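Local coordinates for protein lipopolysaccharide heptosyltransferase 2 (Escherichia coli, PDB 1PSW) that transfers the second heptose from ADP-L-glycero-beta-D-manno-heptose onto heptosyl-Kdo2-lipid A during assembly of the lipopolysaccharide core, at residues W128-M131 against V132-Y135; A234-T237 against E238-A241. All coordinates share one frame; numbering follows the deposited sequence.

Contact 1. Residues W128-M131 against V132-Y135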
loop_
_atom_site.group_PDB
_atom_site.type_symbol
_atom_site.label_atom_id
_atom_site.label_comp_id
_atom_site.label_asym_id
_atom_site.label_seq_id
_atom_site.Cartn_x
_atom_site.Cartn_y
_atom_site.Cartn_z
ATOM N N TRP A 128 -5.142 -8.198 18.484
ATOM C CA TRP A 128 -4.934 -7.207 17.418
ATOM C C TRP A 128 -4.910 -7.940 16.079
ATOM O O TRP A 128 -3.846 -8.165 15.509
ATOM C CB TRP A 128 -3.603 -6.478 17.615
ATOM C CG TRP A 128 -3.419 -5.962 19.001
ATOM C CD1 TRP A 128 -2.872 -6.630 20.060
ATOM C CD2 TRP A 128 -3.841 -4.692 19.503
ATOM N NE1 TRP A 128 -2.930 -5.857 21.191
ATOM C CE2 TRP A 128 -3.524 -4.662 20.879
ATOM C CE3 TRP A 128 -4.466 -3.579 18.926
ATOM C CZ2 TRP A 128 -3.806 -3.556 21.688
ATOM C CZ3 TRP A 128 -4.746 -2.481 19.731
ATOM C CH2 TRP A 128 -4.418 -2.480 21.097
ATOM N N PRO A 129 -6.091 -8.306 15.554
ATOM C CA PRO A 129 -6.227 -9.029 14.282
ATOM C C PRO A 129 -5.831 -8.276 13.013
ATOM O O PRO A 129 -5.425 -8.898 12.030
ATOM C CB PRO A 129 -7.698 -9.428 14.277
ATOM C CG PRO A 129 -8.346 -8.284 14.984
ATOM C CD PRO A 129 -7.414 -8.030 16.145
ATOM N N LEU A 130 -5.935 -6.951 13.027
ATOM C CA LEU A 130 -5.595 -6.163 11.844
ATOM C C LEU A 130 -4.260 -5.444 11.972
ATOM O O LEU A 130 -3.938 -4.920 13.028
ATOM C CB LEU A 130 -6.701 -5.136 11.568
ATOM C CG LEU A 130 -8.111 -5.707 11.357
ATOM C CD1 LEU A 130 -9.080 -4.582 11.008
ATOM C CD2 LEU A 130 -8.073 -6.740 10.247
HETATM N N MSE A 131 -3.486 -5.426 10.892
HETATM C CA MSE A 131 -2.207 -4.743 10.906
HETATM C C MSE A 131 -2.397 -3.265 11.207
HETATM O O MSE A 131 -1.589 -2.678 11.918
HETATM C CB MSE A 131 -1.484 -4.882 9.562
HETATM C CG MSE A 131 -0.455 -3.772 9.316
HETATM SE SE MSE A 131 0.652 -4.025 7.736
HETATM C CE MSE A 131 2.301 -4.582 8.569
ATOM N N VAL A 132 -3.461 -2.661 10.676
ATOM C CA VAL A 132 -3.708 -1.235 10.908
ATOM C C VAL A 132 -3.899 -0.941 12.391
ATOM O O VAL A 132 -3.469 0.108 12.888
ATOM C CB VAL A 132 -4.958 -0.717 10.141
ATOM C CG1 VAL A 132 -6.243 -1.336 10.705
ATOM C CG2 VAL A 132 -5.021 0.799 10.238
ATOM N N GLU A 133 -4.547 -1.859 13.100
ATOM C CA GLU A 133 -4.758 -1.684 14.527
ATOM C C GLU A 133 -3.413 -1.769 15.251
ATOM O O GLU A 133 -3.163 -1.018 16.189
ATOM C CB GLU A 133 -5.724 -2.749 15.059
ATOM C CG GLU A 133 -7.089 -2.704 14.380
ATOM C CD GLU A 133 -7.968 -3.888 14.743
ATOM O OE1 GLU A 133 -7.422 -4.998 14.933
ATOM O OE2 GLU A 133 -9.205 -3.716 14.815
ATOM N N ARG A 134 -2.541 -2.668 14.803
ATOM C CA ARG A 134 -1.240 -2.813 15.440
ATOM C C ARG A 134 -0.378 -1.566 15.304
ATOM O O ARG A 134 0.357 -1.215 16.229
ATOM C CB ARG A 134 -0.498 -4.031 14.881
ATOM C CG ARG A 134 -1.229 -5.335 15.168
ATOM C CD ARG A 134 -0.479 -6.562 14.674
ATOM N NE ARG A 134 -1.336 -7.739 14.758
ATOM C CZ ARG A 134 -0.982 -8.964 14.383
ATOM N NH1 ARG A 134 0.232 -9.191 13.894
ATOM N NH2 ARG A 134 -1.856 -9.962 14.480
ATOM N N TYR A 135 -0.454 -0.892 14.161
ATOM C CA TYR A 135 0.327 0.329 13.968
ATOM C C TYR A 135 -0.243 1.450 14.819
ATOM O O TYR A 135 0.486 2.148 15.519
ATOM C CB TYR A 135 0.325 0.769 12.500
ATOM C CG TYR A 135 1.277 -0.003 11.619
ATOM C CD1 TYR A 135 2.409 -0.626 12.152
ATOM C CD2 TYR A 135 1.074 -0.079 10.244
ATOM C CE1 TYR A 135 3.309 -1.303 11.336
ATOM C CE2 TYR A 135 1.969 -0.751 9.421
ATOM C CZ TYR A 135 3.088 -1.362 9.977
ATOM O OH TYR A 135 3.982 -2.029 9.168
#
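Arg134, in the first turn of helix 131-137, turns the edge of its guanidinium to the carbonyl of Trp128, so that NE and NH2 both donate to the one oxygen. Its NE lies 2.7 Å from Trp128 O and its NH2 2.9 Å from the same Trp128 O, with the oxygen in the guanidinium plane. The NE bond is the straighter. Nearer the backbone, Arg134 CG packs against Trp128 CB at 3.6 Å. The tight side of the contact lies at the buried side chains of Trp128, Val132 and Tyr135; the looser side holds the exposed ring of Pro129 with the partly exposed Leu130 and Glu133.

Leu130 is the N-cap residue: its O accepts from Arg134 N at 3.2 Å and, weakly, from Glu133 N. Glu133 answers from the helix. Its CG stands beside the backbone N (chi1 -59°), and the chain runs on extended, bringing OE1 to 3.1 Å from Leu130 N. That donor meets the carboxylate from 43° above its plane. Leu130 CB lies against the same carboxylate.

Met131, the residue after the cap, is a selenomethionine bent at chi3; it makes an oblique Met-aromatic contact with Tyr135, one turn on, its SE 4.8 Å from the centre of the Tyr135 ring. Its methyl CE reaches the ring at Tyr135 CZ, 3.6 Å away.

The turn joins the loop after strand 119-121 to helix 131-137. Val132 and Tyr135 lean on Met16 of helix 11-27, while Trp128 meets Trp108, from the end of strand 104-108, edge-to-face.

Contact 2. Residues A234-T237 against E238-A241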
loop_
_atom_site.group_PDB
_atom_site.type_symbol
_atom_site.label_atom_id
_atom_site.label_comp_id
_atom_site.label_asym_id
_atom_site.label_seq_id
_atom_site.Cartn_x
_atom_site.Cartn_y
_atom_site.Cartn_z
ATOM N N ALA A 234 -1.841 -10.976 -25.563
ATOM C CA ALA A 234 -3.044 -11.776 -25.745
ATOM C C ALA A 234 -4.158 -10.986 -26.415
ATOM O O ALA A 234 -5.226 -11.526 -26.707
ATOM C CB ALA A 234 -3.521 -12.308 -24.402
ATOM N N LEU A 235 -3.910 -9.704 -26.660
ATOM C CA LEU A 235 -4.913 -8.849 -27.286
ATOM C C LEU A 235 -4.540 -8.594 -28.738
ATOM O O LEU A 235 -3.371 -8.688 -29.103
ATOM C CB LEU A 235 -5.005 -7.511 -26.546
ATOM C CG LEU A 235 -5.023 -7.539 -25.015
ATOM C CD1 LEU A 235 -5.244 -6.129 -24.502
ATOM C CD2 LEU A 235 -6.097 -8.473 -24.500
ATOM N N ASN A 236 -5.532 -8.287 -29.569
ATOM C CA ASN A 236 -5.259 -7.997 -30.973
ATOM C C ASN A 236 -4.760 -6.556 -31.088
ATOM O O ASN A 236 -4.669 -5.846 -30.087
ATOM C CB ASN A 236 -6.517 -8.194 -31.835
ATOM C CG ASN A 236 -7.666 -7.295 -31.417
ATOM O OD1 ASN A 236 -7.489 -6.097 -31.206
ATOM N ND2 ASN A 236 -8.857 -7.872 -31.309
ATOM N N THR A 237 -4.440 -6.131 -32.306
ATOM C CA THR A 237 -3.934 -4.780 -32.548
ATOM C C THR A 237 -4.887 -3.683 -32.087
ATOM O O THR A 237 -4.481 -2.738 -31.412
ATOM C CB THR A 237 -3.632 -4.564 -34.049
ATOM O OG1 THR A 237 -2.615 -5.480 -34.466
ATOM C CG2 THR A 237 -3.155 -3.135 -34.306
ATOM N N GLU A 238 -6.156 -3.814 -32.452
ATOM C CA GLU A 238 -7.155 -2.825 -32.074
ATOM C C GLU A 238 -7.270 -2.683 -30.554
ATOM O O GLU A 238 -7.374 -1.574 -30.035
ATOM C CB GLU A 238 -8.519 -3.200 -32.668
ATOM C CG GLU A 238 -8.562 -3.260 -34.199
ATOM C CD GLU A 238 -7.668 -4.347 -34.781
ATOM O OE1 GLU A 238 -7.824 -5.525 -34.391
ATOM O OE2 GLU A 238 -6.817 -4.027 -35.640
ATOM N N GLN A 239 -7.239 -3.807 -29.846
ATOM C CA GLN A 239 -7.355 -3.795 -28.390
ATOM C C GLN A 239 -6.083 -3.273 -27.730
ATOM O O GLN A 239 -6.146 -2.542 -26.745
ATOM C CB GLN A 239 -7.676 -5.204 -27.876
ATOM C CG GLN A 239 -8.940 -5.799 -28.497
ATOM C CD GLN A 239 -9.095 -7.285 -28.214
ATOM O OE1 GLN A 239 -8.133 -8.052 -28.313
ATOM N NE2 GLN A 239 -10.312 -7.702 -27.892
ATOM N N GLN A 240 -4.928 -3.644 -28.273
ATOM C CA GLN A 240 -3.657 -3.195 -27.708
ATOM C C GLN A 240 -3.532 -1.675 -27.709
ATOM O O GLN A 240 -2.775 -1.103 -26.922
ATOM C CB GLN A 240 -2.486 -3.803 -28.477
ATOM C CG GLN A 240 -2.312 -5.294 -28.249
ATOM C CD GLN A 240 -1.048 -5.836 -28.887
ATOM O OE1 GLN A 240 -0.722 -7.014 -28.752
ATOM N NE2 GLN A 240 -0.329 -4.973 -29.591
ATOM N N ALA A 241 -4.274 -1.024 -28.597
ATOM C CA ALA A 241 -4.248 0.432 -28.693
ATOM C C ALA A 241 -4.933 1.058 -27.483
ATOM O O ALA A 241 -4.792 2.255 -27.222
ATOM C CB ALA A 241 -4.946 0.882 -29.969
#
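Asn236 and Gln239 hold each other by two reciprocal bonds, and Thr237, between them in the chain, is the third large contributor to this turn. Asn236 N gives its hydrogen to Gln239 OE1 at 2.9 Å, almost straight at 170°, with the donor in the plane of the amide and on a lone pair of the oxygen. In return Gln239 N donates to Asn236 OD1 at 2.7 Å, this time tilted somewhat from the carbonyl plane. The Asn236 side chain can reach that N-H because its CG sits between the backbone N and the carbonyl carbon, chi1 60°, which swings OD1 over the start of the helix.

The exchange is a capping box: Asn236 is the N-cap of the short helix 237-240, and each of the two residues uses its side chain to satisfy the other's backbone N-H. The two side chains cross at about a right angle, yet their amide planes are only 21° apart. Gln239 CG passes 3.1 Å from Asn236 OD1 as the side chain carries its amide back past the cap to the loop.

Thr237 begins the helix on the exposed side. Its CB lies 3.6 Å from Glu238 OE2, as the Glu238 chain bends at chi2 and folds its carboxylate back along the outside of the turn. Behind them the backbone takes over: Asn236 O accepts from Gln240 N at 2.9 Å, whereas the bond from Ala241 N to Thr237 O is weak. On the inner side Leu235 is buried, its CB packed 3.8 Å from Gln239 CB, and both residues touch Lys207 of helix 199-211.

How the contacts relate
Contact 1 and contact 2 lie on opposite sides of the chain's centre, about 43 Å between centres and about 33 Å between nearest atoms. Both fall within the glycosyltransferase family 9 range, whose clan has the GT-B fold of two Rossmann-like domains. Residues 128-135 follow the outermost strand 119-121 of one six-stranded parallel sheet; residues 234-241 precede strand 243-245, an outermost strand of the other. The backbone of Met131 in contact 1 hydrogen-bonds to that of Phe294, beyond strand 283-287 of the second sheet. Substrates of GT-B enzymes bind in the cleft between the domains, so contact 1 probably lies nearer it than contact 2, a surface turn, its centre about 30 Å from that of the chain.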